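Local coordinates for 16S rRNA processing protein (Pseudomonas aeruginosa, PDB 2F1L) that probably assists the late assembly of the 30S ribosomal subunit and the efficient processing of 16S rRNA, at residues Q129-I134 with R158-P163. Sequence-based numbering, arbitrary orientation.
Sequences QLLGVI and RERLLP
Leu131 O lies obliquely to the guanidinium of Arg160, 4.1 Å from its NH1 and too far for a direct hydrogen bond, while the guanidinium of Arg158 approaches one face of the Arg160 group, displaced toward the rim, with Arg158 CZ 4.2 Å above the plane. In turn, the aliphatic CG of Arg160 sits over the rim of one face of the Arg158 group. At the edge of the Arg160 guanidinium, in its plane, is a water that accepts from NH1 at 2.9 Å. The same water lies 2.7 Å from Leu131 O and 2.8 Å from Arg158 O, thereby joining the two backbones to the arginine. Arg160 reaches this place because CG is anti to its carbonyl carbon (chi1 -73°) and the chain then runs extended to NE. Its NH2 forms a salt bridge with Asp156 and also bonds to Ala185 O, which together should fix the rotation of the group and offset its charge. Beside the water-bridged group, Leu131 CD1 packs 4.4 Å from both Arg160 CD and Leu162 CD2. Strand 145-149 lies between 130-138 and 160-163 in the sheet, and Leu131, Arg160 and Leu162 all point toward the opposite segment, consistent with a sheet curling as in a PRC barrel. The chemistry fits the interior of such a barrel, where light apolar packing adjoins a buried, water-bridged arginine, direct backbone pairing being left to neighbouring strands.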
ATOM      1  N   GLN A 129       3.154 -18.086   8.755  1.00 40.04           N
ATOM      2  CA  GLN A 129       3.677 -17.634  10.027  1.00 37.15           C
ATOM      3  C   GLN A 129       2.732 -16.668  10.720  1.00 33.36           C
ATOM      4  O   GLN A 129       2.250 -15.754  10.114  1.00 34.43           O
ATOM      5  CB  GLN A 129       5.040 -16.943   9.817  1.00 38.72           C
ATOM      6  CG  GLN A 129       6.085 -17.818   9.091  1.00 36.27           C
ATOM      7  CD  GLN A 129       7.476 -17.183   9.017  1.00 36.49           C
ATOM      8  OE1 GLN A 129       8.442 -17.763   9.495  1.00 43.37           O
ATOM      9  NE2 GLN A 129       7.577 -15.996   8.409  1.00 27.95           N
ATOM     10  N   LEU A 130       2.485 -16.879  12.008  1.00 33.80           N
ATOM     11  CA  LEU A 130       1.678 -15.989  12.829  1.00 30.01           C
ATOM     12  C   LEU A 130       2.568 -14.882  13.311  1.00 33.10           C
ATOM     13  O   LEU A 130       3.474 -15.112  14.106  1.00 33.49           O
ATOM     14  CB  LEU A 130       1.107 -16.729  14.042  1.00 30.02           C
ATOM     15  CG  LEU A 130       0.361 -15.862  15.075  1.00 27.44           C
ATOM     16  CD1 LEU A 130      -0.882 -15.213  14.496  1.00 33.74           C
ATOM     17  CD2 LEU A 130      -0.025 -16.678  16.257  1.00 23.15           C
ATOM     18  N   LEU A 131       2.306 -13.675  12.831  1.00 34.87           N
ATOM     19  CA  LEU A 131       3.037 -12.490  13.262  1.00 33.31           C
ATOM     20  C   LEU A 131       2.508 -11.940  14.562  1.00 34.88           C
ATOM     21  O   LEU A 131       3.199 -11.210  15.245  1.00 35.11           O
ATOM     22  CB  LEU A 131       2.898 -11.397  12.220  1.00 35.09           C
ATOM     23  CG  LEU A 131       3.220 -11.757  10.765  1.00 35.48           C
ATOM     24  CD1 LEU A 131       3.170 -10.507   9.863  1.00 31.40           C
ATOM     25  CD2 LEU A 131       4.583 -12.419  10.655  1.00 29.86           C
ATOM     26  N   GLY A 132       1.265 -12.235  14.907  1.00 34.85           N
ATOM     27  CA  GLY A 132       0.726 -11.654  16.127  1.00 34.99           C
ATOM     28  C   GLY A 132      -0.737 -11.339  16.002  1.00 33.19           C
ATOM     29  O   GLY A 132      -1.384 -11.847  15.112  1.00 31.32           O
ATOM     30  N   VAL A 133      -1.249 -10.532  16.926  1.00 32.64           N
ATOM     31  CA  VAL A 133      -2.637 -10.074  16.885  1.00 35.43           C
ATOM     32  C   VAL A 133      -2.646  -8.572  16.723  1.00 34.84           C
ATOM     33  O   VAL A 133      -1.765  -7.887  17.213  1.00 37.02           O
ATOM     34  CB  VAL A 133      -3.467 -10.426  18.181  1.00 35.72           C
ATOM     35  CG1 VAL A 133      -3.810 -11.903  18.258  1.00 39.97           C
ATOM     36  CG2 VAL A 133      -2.751 -10.043  19.414  1.00 35.62           C
ATOM     37  N   ILE A 134      -3.655  -8.058  16.046  1.00 35.64           N
ATOM     38  CA  ILE A 134      -3.843  -6.630  15.934  1.00 34.13           C
ATOM     39  C   ILE A 134      -4.263  -6.138  17.297  1.00 36.09           C
ATOM     40  O   ILE A 134      -5.251  -6.599  17.866  1.00 36.28           O
ATOM     41  CB  ILE A 134      -4.915  -6.297  14.887  1.00 36.04           C
ATOM     42  CG1 ILE A 134      -4.389  -6.608  13.491  1.00 36.73           C
ATOM     43  CG2 ILE A 134      -5.295  -4.832  14.938  1.00 40.09           C
ATOM     44  CD1 ILE A 134      -5.435  -6.733  12.466  1.00 43.32           C
ATOM     45  N   ARG A 158       8.532  -9.376  18.325  1.00 36.16           N
ATOM     46  CA  ARG A 158       8.576  -8.068  17.712  1.00 36.13           C
ATOM     47  C   ARG A 158       7.200  -7.546  17.452  1.00 36.65           C
ATOM     48  O   ARG A 158       6.371  -8.255  16.869  1.00 35.41           O
ATOM     49  CB  ARG A 158       9.270  -8.127  16.349  1.00 37.35           C
ATOM     50  CG  ARG A 158      10.769  -8.334  16.374  1.00 33.47           C
ATOM     51  CD  ARG A 158      11.327  -8.208  14.959  1.00 38.55           C
ATOM     52  NE  ARG A 158      11.105  -6.848  14.471  1.00 37.13           N
ATOM     53  CZ  ARG A 158      10.760  -6.519  13.236  1.00 30.88           C
ATOM     54  NH1 ARG A 158      10.568  -7.429  12.296  1.00 41.74           N
ATOM     55  NH2 ARG A 158      10.574  -5.252  12.953  1.00 47.86           N
ATOM     56  N   GLU A 159       6.988  -6.282  17.805  1.00 35.93           N
ATOM     57  CA  GLU A 159       5.811  -5.552  17.354  1.00 37.79           C
ATOM     58  C   GLU A 159       6.042  -5.150  15.900  1.00 37.66           C
ATOM     59  O   GLU A 159       7.166  -4.865  15.497  1.00 39.60           O
ATOM     60  CB  GLU A 159       5.530  -4.329  18.240  1.00 38.21           C
ATOM     61  CG  GLU A 159       4.719  -3.232  17.583  1.00 41.52           C
ATOM     62  CD  GLU A 159       4.656  -1.978  18.429  1.00 39.74           C
ATOM     63  OE1 GLU A 159       4.112  -2.067  19.537  1.00 36.84           O
ATOM     64  OE2 GLU A 159       5.138  -0.904  17.980  1.00 38.64           O
ATOM     65  N   ARG A 160       4.976  -5.135  15.111  1.00 34.39           N
ATOM     66  CA  ARG A 160       5.083  -4.726  13.737  1.00 32.38           C
ATOM     67  C   ARG A 160       4.004  -3.743  13.349  1.00 32.90           C
ATOM     68  O   ARG A 160       2.969  -3.660  13.975  1.00 34.68           O
ATOM     69  CB  ARG A 160       5.014  -5.949  12.832  1.00 32.74           C
ATOM     70  CG  ARG A 160       6.250  -6.801  12.865  1.00 29.21           C
ATOM     71  CD  ARG A 160       6.050  -7.990  11.993  1.00 33.68           C
ATOM     72  NE  ARG A 160       7.241  -8.831  11.891  1.00 32.19           N
ATOM     73  CZ  ARG A 160       7.586  -9.706  12.816  1.00 34.81           C
ATOM     74  NH1 ARG A 160       6.857  -9.827  13.921  1.00 36.05           N
ATOM     75  NH2 ARG A 160       8.661 -10.448  12.655  1.00 34.54           N
ATOM     76  N   LEU A 161       4.246  -3.000  12.289  1.00 33.84           N
ATOM     77  CA  LEU A 161       3.314  -1.962  11.899  1.00 35.48           C
ATOM     78  C   LEU A 161       3.020  -2.079  10.413  1.00 35.01           C
ATOM     79  O   LEU A 161       3.872  -1.756   9.557  1.00 36.04           O
ATOM     80  CB  LEU A 161       3.917  -0.614  12.234  1.00 36.08           C
ATOM     81  CG  LEU A 161       4.147  -0.479  13.726  1.00 39.65           C
ATOM     82  CD1 LEU A 161       5.454   0.247  13.962  1.00 52.19           C
ATOM     83  CD2 LEU A 161       2.975   0.217  14.400  1.00 40.48           C
ATOM     84  N   LEU A 162       1.830  -2.582  10.115  1.00 35.91           N
ATOM     85  CA  LEU A 162       1.481  -2.950   8.753  1.00 36.11           C
ATOM     86  C   LEU A 162       0.484  -1.951   8.226  1.00 35.70           C
ATOM     87  O   LEU A 162      -0.373  -1.507   8.946  1.00 35.99           O
ATOM     88  CB  LEU A 162       0.913  -4.349   8.698  1.00 32.15           C
ATOM     89  CG  LEU A 162       1.915  -5.505   8.672  1.00 36.57           C
ATOM     90  CD1 LEU A 162       2.821  -5.502   9.860  1.00 33.30           C
ATOM     91  CD2 LEU A 162       1.135  -6.823   8.611  1.00 40.79           C
ATOM     92  N   PRO A 163       0.613  -1.580   6.959  1.00 36.73           N
ATOM     93  CA  PRO A 163      -0.348  -0.672   6.331  1.00 35.28           C
ATOM     94  C   PRO A 163      -1.644  -1.392   6.004  1.00 35.11           C
ATOM     95  O   PRO A 163      -1.628  -2.541   5.525  1.00 36.56           O
ATOM     96  CB  PRO A 163       0.370  -0.262   5.058  1.00 35.13           C
ATOM     97  CG  PRO A 163       1.169  -1.475   4.696  1.00 38.53           C
ATOM     98  CD  PRO A 163       1.653  -2.036   6.018  1.00 35.77           C
TER
HETATM   99  O   HOH W   1       4.339  -8.726  14.960  1.00 48.79           O